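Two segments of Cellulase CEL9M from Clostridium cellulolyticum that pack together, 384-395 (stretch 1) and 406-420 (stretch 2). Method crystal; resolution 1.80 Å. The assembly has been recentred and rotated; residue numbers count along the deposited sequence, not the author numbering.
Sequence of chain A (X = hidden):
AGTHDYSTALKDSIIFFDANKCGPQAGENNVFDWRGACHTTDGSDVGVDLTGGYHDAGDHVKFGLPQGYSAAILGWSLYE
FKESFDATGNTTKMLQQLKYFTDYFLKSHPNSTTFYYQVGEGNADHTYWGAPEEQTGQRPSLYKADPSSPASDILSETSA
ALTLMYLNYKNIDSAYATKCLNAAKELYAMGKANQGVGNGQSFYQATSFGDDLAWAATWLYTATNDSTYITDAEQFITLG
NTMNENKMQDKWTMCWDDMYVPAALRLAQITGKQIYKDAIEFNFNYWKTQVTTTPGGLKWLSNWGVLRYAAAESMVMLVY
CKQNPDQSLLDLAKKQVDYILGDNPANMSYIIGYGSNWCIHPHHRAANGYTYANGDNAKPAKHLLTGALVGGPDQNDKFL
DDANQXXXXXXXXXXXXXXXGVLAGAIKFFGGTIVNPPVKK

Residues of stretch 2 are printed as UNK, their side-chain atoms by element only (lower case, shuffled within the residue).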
# COMPACT_ATOMS: atom_id res chain seq x y z
N LEU A 384 -20.50 3.36 6.89
CA LEU A 384 -19.70 2.16 7.12
C LEU A 384 -18.51 2.10 6.16
O LEU A 384 -18.69 2.00 4.94
CB LEU A 384 -20.57 0.91 6.95
CG LEU A 384 -19.89 -0.44 7.23
CD1 LEU A 384 -19.48 -0.51 8.70
CD2 LEU A 384 -20.83 -1.58 6.89
N LEU A 385 -17.31 2.16 6.72
CA LEU A 385 -16.08 2.12 5.92
C LEU A 385 -15.64 0.67 5.70
O LEU A 385 -14.62 0.22 6.22
CB LEU A 385 -14.98 2.91 6.66
CG LEU A 385 -13.64 3.15 5.96
CD1 LEU A 385 -13.85 3.92 4.67
CD2 LEU A 385 -12.72 3.94 6.89
N THR A 386 -16.42 -0.04 4.91
CA THR A 386 -16.18 -1.45 4.61
C THR A 386 -14.76 -1.78 4.15
O THR A 386 -14.24 -1.15 3.23
CB THR A 386 -17.17 -1.95 3.54
OG1 THR A 386 -18.51 -1.70 3.99
CG2 THR A 386 -16.98 -3.44 3.28
N GLY A 387 -14.15 -2.77 4.79
CA GLY A 387 -12.82 -3.23 4.42
C GLY A 387 -11.60 -2.54 5.00
O GLY A 387 -10.48 -3.00 4.78
N ALA A 388 -11.79 -1.46 5.75
CA ALA A 388 -10.65 -0.75 6.31
C ALA A 388 -9.98 -1.48 7.47
O ALA A 388 -10.64 -1.94 8.40
CB ALA A 388 -11.08 0.65 6.78
N LEU A 389 -8.65 -1.58 7.40
CA LEU A 389 -7.88 -2.20 8.47
C LEU A 389 -7.50 -1.05 9.40
O LEU A 389 -6.87 -0.07 8.97
CB LEU A 389 -6.60 -2.84 7.91
CG LEU A 389 -5.65 -3.47 8.93
CD1 LEU A 389 -6.29 -4.71 9.56
CD2 LEU A 389 -4.35 -3.85 8.25
N VAL A 390 -7.89 -1.13 10.67
CA VAL A 390 -7.56 -0.06 11.61
C VAL A 390 -6.16 -0.23 12.19
O VAL A 390 -5.52 -1.27 12.02
CB VAL A 390 -8.58 0.02 12.76
CG1 VAL A 390 -9.96 0.34 12.21
CG2 VAL A 390 -8.61 -1.29 13.53
N GLY A 391 -5.68 0.81 12.88
CA GLY A 391 -4.35 0.75 13.47
C GLY A 391 -4.11 -0.52 14.26
O GLY A 391 -3.14 -1.24 14.02
N GLY A 392 -5.00 -0.82 15.20
CA GLY A 392 -4.85 -2.03 15.99
C GLY A 392 -4.75 -1.78 17.49
O GLY A 392 -4.83 -0.64 17.94
N PRO A 393 -4.56 -2.85 18.28
CA PRO A 393 -4.46 -2.80 19.74
C PRO A 393 -3.06 -2.51 20.27
O PRO A 393 -2.10 -2.41 19.50
CB PRO A 393 -4.92 -4.19 20.14
CG PRO A 393 -4.26 -5.04 19.08
CD PRO A 393 -4.53 -4.24 17.80
N ASP A 394 -2.94 -2.37 21.59
CA ASP A 394 -1.65 -2.13 22.21
C ASP A 394 -1.01 -3.50 22.44
O ASP A 394 -1.59 -4.52 22.06
CB ASP A 394 -1.76 -1.35 23.53
CG ASP A 394 -2.62 -2.06 24.58
OD1 ASP A 394 -2.79 -3.29 24.52
OD2 ASP A 394 -3.11 -1.36 25.49
N GLN A 395 0.17 -3.53 23.04
CA GLN A 395 0.84 -4.80 23.26
C GLN A 395 0.17 -5.70 24.30
O GLN A 395 0.64 -6.80 24.58
CB GLN A 395 2.32 -4.56 23.63
CG GLN A 395 2.56 -3.75 24.89
CD GLN A 395 4.04 -3.41 25.05
OE1 GLN A 395 4.53 -2.44 24.49
NE2 GLN A 395 4.74 -4.24 25.81
N UNK A 406 -6.17 8.10 17.79
CA UNK A 406 -5.76 7.83 16.41
C UNK A 406 -4.86 6.61 16.24
O UNK A 406 -4.93 5.93 15.22
c UNK A 406 -5.18 11.50 16.52
c UNK A 406 -7.90 11.62 15.96
c UNK A 406 -5.82 10.35 16.04
c UNK A 406 -5.05 9.06 15.83
c UNK A 406 -7.18 10.43 15.76
o UNK A 406 -7.93 13.91 16.64
c UNK A 406 -5.88 12.69 16.72
c UNK A 406 -7.23 12.74 16.44
N UNK A 407 -4.00 6.34 17.22
CA UNK A 407 -3.11 5.19 17.13
C UNK A 407 -3.91 3.92 16.88
O UNK A 407 -3.47 3.02 16.16
n UNK A 407 -1.03 2.61 20.55
o UNK A 407 0.15 4.48 20.15
c UNK A 407 -1.44 3.80 18.48
c UNK A 407 -0.70 3.66 19.80
c UNK A 407 -2.31 5.05 18.43
N UNK A 408 -5.09 3.84 17.49
CA UNK A 408 -5.95 2.68 17.35
C UNK A 408 -6.87 2.71 16.14
O UNK A 408 -7.06 1.70 15.46
c UNK A 408 -5.21 0.94 21.66
o UNK A 408 -4.05 1.89 23.51
c UNK A 408 -4.71 2.05 22.32
c UNK A 408 -4.89 3.32 21.78
c UNK A 408 -5.57 3.47 20.58
c UNK A 408 -6.09 2.37 19.90
c UNK A 408 -5.89 1.10 20.46
c UNK A 408 -6.83 2.52 18.60
N UNK A 409 -7.44 3.88 15.86
CA UNK A 409 -8.42 4.01 14.79
C UNK A 409 -7.99 4.54 13.43
O UNK A 409 -8.84 4.74 12.56
c UNK A 409 -10.21 4.26 16.52
c UNK A 409 -9.58 4.87 15.27
o UNK A 409 -9.09 6.18 15.58
N UNK A 410 -6.70 4.77 13.22
CA UNK A 410 -6.26 5.26 11.93
C UNK A 410 -6.44 4.20 10.84
O UNK A 410 -6.38 3.01 11.11
o UNK A 410 -2.38 7.41 11.48
c UNK A 410 -4.79 5.68 11.98
c UNK A 410 -4.60 7.15 12.31
c UNK A 410 -3.57 7.81 11.42
o UNK A 410 -3.94 8.73 10.65
N UNK A 411 -6.70 4.67 9.62
CA UNK A 411 -6.86 3.80 8.45
C UNK A 411 -6.04 4.48 7.35
O UNK A 411 -5.87 5.69 7.38
c UNK A 411 -8.34 3.70 8.00
c UNK A 411 -8.87 5.09 7.62
c UNK A 411 -9.18 3.10 9.12
N UNK A 412 -5.54 3.71 6.39
CA UNK A 412 -4.73 4.31 5.33
C UNK A 412 -4.51 3.38 4.15
O UNK A 412 -4.66 2.17 4.27
c UNK A 412 -3.39 4.75 5.90
N UNK A 413 -4.14 3.96 3.02
CA UNK A 413 -3.87 3.18 1.82
C UNK A 413 -2.82 2.11 2.07
O UNK A 413 -3.02 0.95 1.73
c UNK A 413 -3.58 5.89 -1.03
c UNK A 413 -4.31 5.13 0.09
c UNK A 413 -3.38 4.08 0.68
c UNK A 413 -5.57 4.46 -0.45
N UNK A 414 -1.69 2.50 2.67
CA UNK A 414 -0.62 1.54 2.90
C UNK A 414 -0.99 0.43 3.88
O UNK A 414 -0.40 -0.65 3.85
c UNK A 414 0.68 2.25 3.33
o UNK A 414 1.39 2.19 5.59
c UNK A 414 0.64 2.75 4.76
o UNK A 414 -0.11 3.70 5.06
N UNK A 415 -1.97 0.69 4.74
CA UNK A 415 -2.42 -0.32 5.70
C UNK A 415 -3.10 -1.44 4.92
O UNK A 415 -2.77 -2.62 5.07
c UNK A 415 -2.89 1.13 7.79
c UNK A 415 -3.64 1.34 8.95
c UNK A 415 -3.44 0.27 6.67
c UNK A 415 -1.18 2.59 8.71
c UNK A 415 -1.95 2.78 9.84
c UNK A 415 -3.18 2.16 9.97
o UNK A 415 -1.51 3.60 10.85
c UNK A 415 -1.65 1.76 7.69
N UNK A 416 -4.07 -1.07 4.09
CA UNK A 416 -4.82 -2.04 3.31
C UNK A 416 -4.07 -2.73 2.18
O UNK A 416 -4.42 -3.84 1.80
o UNK A 416 -7.26 -1.05 4.82
c UNK A 416 -7.27 -1.57 3.71
c UNK A 416 -6.10 -1.41 2.76
n UNK A 416 -8.29 -2.32 3.28
N UNK A 417 -3.04 -2.08 1.65
CA UNK A 417 -2.29 -2.68 0.55
C UNK A 417 -1.76 -4.06 0.95
O UNK A 417 -1.95 -5.04 0.23
c UNK A 417 -1.13 -1.77 0.15
N UNK A 418 -1.11 -4.13 2.11
CA UNK A 418 -0.56 -5.38 2.59
C UNK A 418 -1.63 -6.39 3.00
O UNK A 418 -1.41 -7.60 2.91
N UNK A 419 -2.78 -5.89 3.44
CA UNK A 419 -3.88 -6.76 3.86
C UNK A 419 -4.42 -7.52 2.65
O UNK A 419 -4.65 -8.72 2.73
c UNK A 419 -6.25 -6.75 4.90
c UNK A 419 -5.88 -7.77 5.98
c UNK A 419 -5.01 -5.94 4.49
c UNK A 419 -7.33 -5.82 5.41
N UNK A 420 -4.63 -6.81 1.55
CA UNK A 420 -5.13 -7.45 0.35
C UNK A 420 -4.20 -8.60 -0.04
O UNK A 420 -4.65 -9.71 -0.34
c UNK A 420 -6.23 -5.37 -0.51
c UNK A 420 -5.65 -7.21 -2.10
c UNK A 420 -5.23 -6.47 -0.83
O HOH W 1 -6.72 1.15 6.47
O HOH W 2 -2.73 0.95 18.88
O HOH W 3 -5.01 0.49 25.62

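Position 406 carries one carbon, then a ring of six carbons bearing one oxygen. It does not reach stretch 1. It is Tyr-406.

Position 407 has three side-chain carbons in a row, the third carrying one oxygen and one nitrogen. That is Gln-407. Its NE2 donates to water 2 at 2.9 Å, and water 2 also lies 2.8 Å from Gly-392 O.

Position 408 again shows one carbon and a six-carbon ring with one oxygen. The ring lies along Gly-392, Pro-393 and Asp-394. This is Tyr-408. Its CD2 is 3.2 Å from Gly-392 O. Water 3 lies 2.7 Å from both Tyr-408 OH and Asp-394 OD2.

Position 409 has one carbon carrying one oxygen and one carbon. It is Thr-409.

Position 410 has three carbons, the third carrying two oxygens. The carboxylate leads away from stretch 1. This is Glu-410, the first residue to leave the helix. Its backbone O lies 3.3 Å from Val-390 CA, a CA-H...O contact.

Position 411 has one carbon carrying two carbons. The fork meets apolar side chains, as suits Val-411. Its CG1 is 3.9 Å from Ala-388 CB, and its CG2 is 4.1 Å from Leu-385 CD2.

Position 412 has a single carbon, pointing away. Ala-412 is the N-cap residue of the next helix. Its N donates to water 1 at 2.8 Å.

Position 413 has four carbons, forked at the second: Leu-413. Position 414 has two carbons, the second carrying two oxygens: Asp-414. Neither touches stretch 1.

Position 415 has one carbon and a six-carbon ring bearing one oxygen. The ring edge meets Leu-389 O. This is Tyr-415, with CD2 3.5 Å from Leu-389 O.

Position 416 has two carbons, the second carrying one oxygen and one nitrogen. The short amide faces backbone of stretch 1. In Asn-416, ND2 donates to Gly-387 O at 2.7 Å, and OD1 accepts from Leu-389 N at 3.0 Å.

Position 417 has one carbon and makes no contact: Ala-417. Position 418 has no side-chain atoms: Gly-418.

Position 419 has four carbons, forked at the second. This is Leu-419, with CD2 4.0 Å from Leu-389 CB. Position 420 has one carbon carrying two carbons and makes no contact: Val-420.

The contact joins an irregular strip to two helical segments and their linker. Asn-416 holds one part of the strip by its backbone. Gly-392 N donates to Tyr-408 O at 3.3 Å farther along. Gly-391 packs so close to stretch 2 that a CB there would clash with Gln-407 O.

Stretch 2 (406-420) YQYTEVALDYNAGLV
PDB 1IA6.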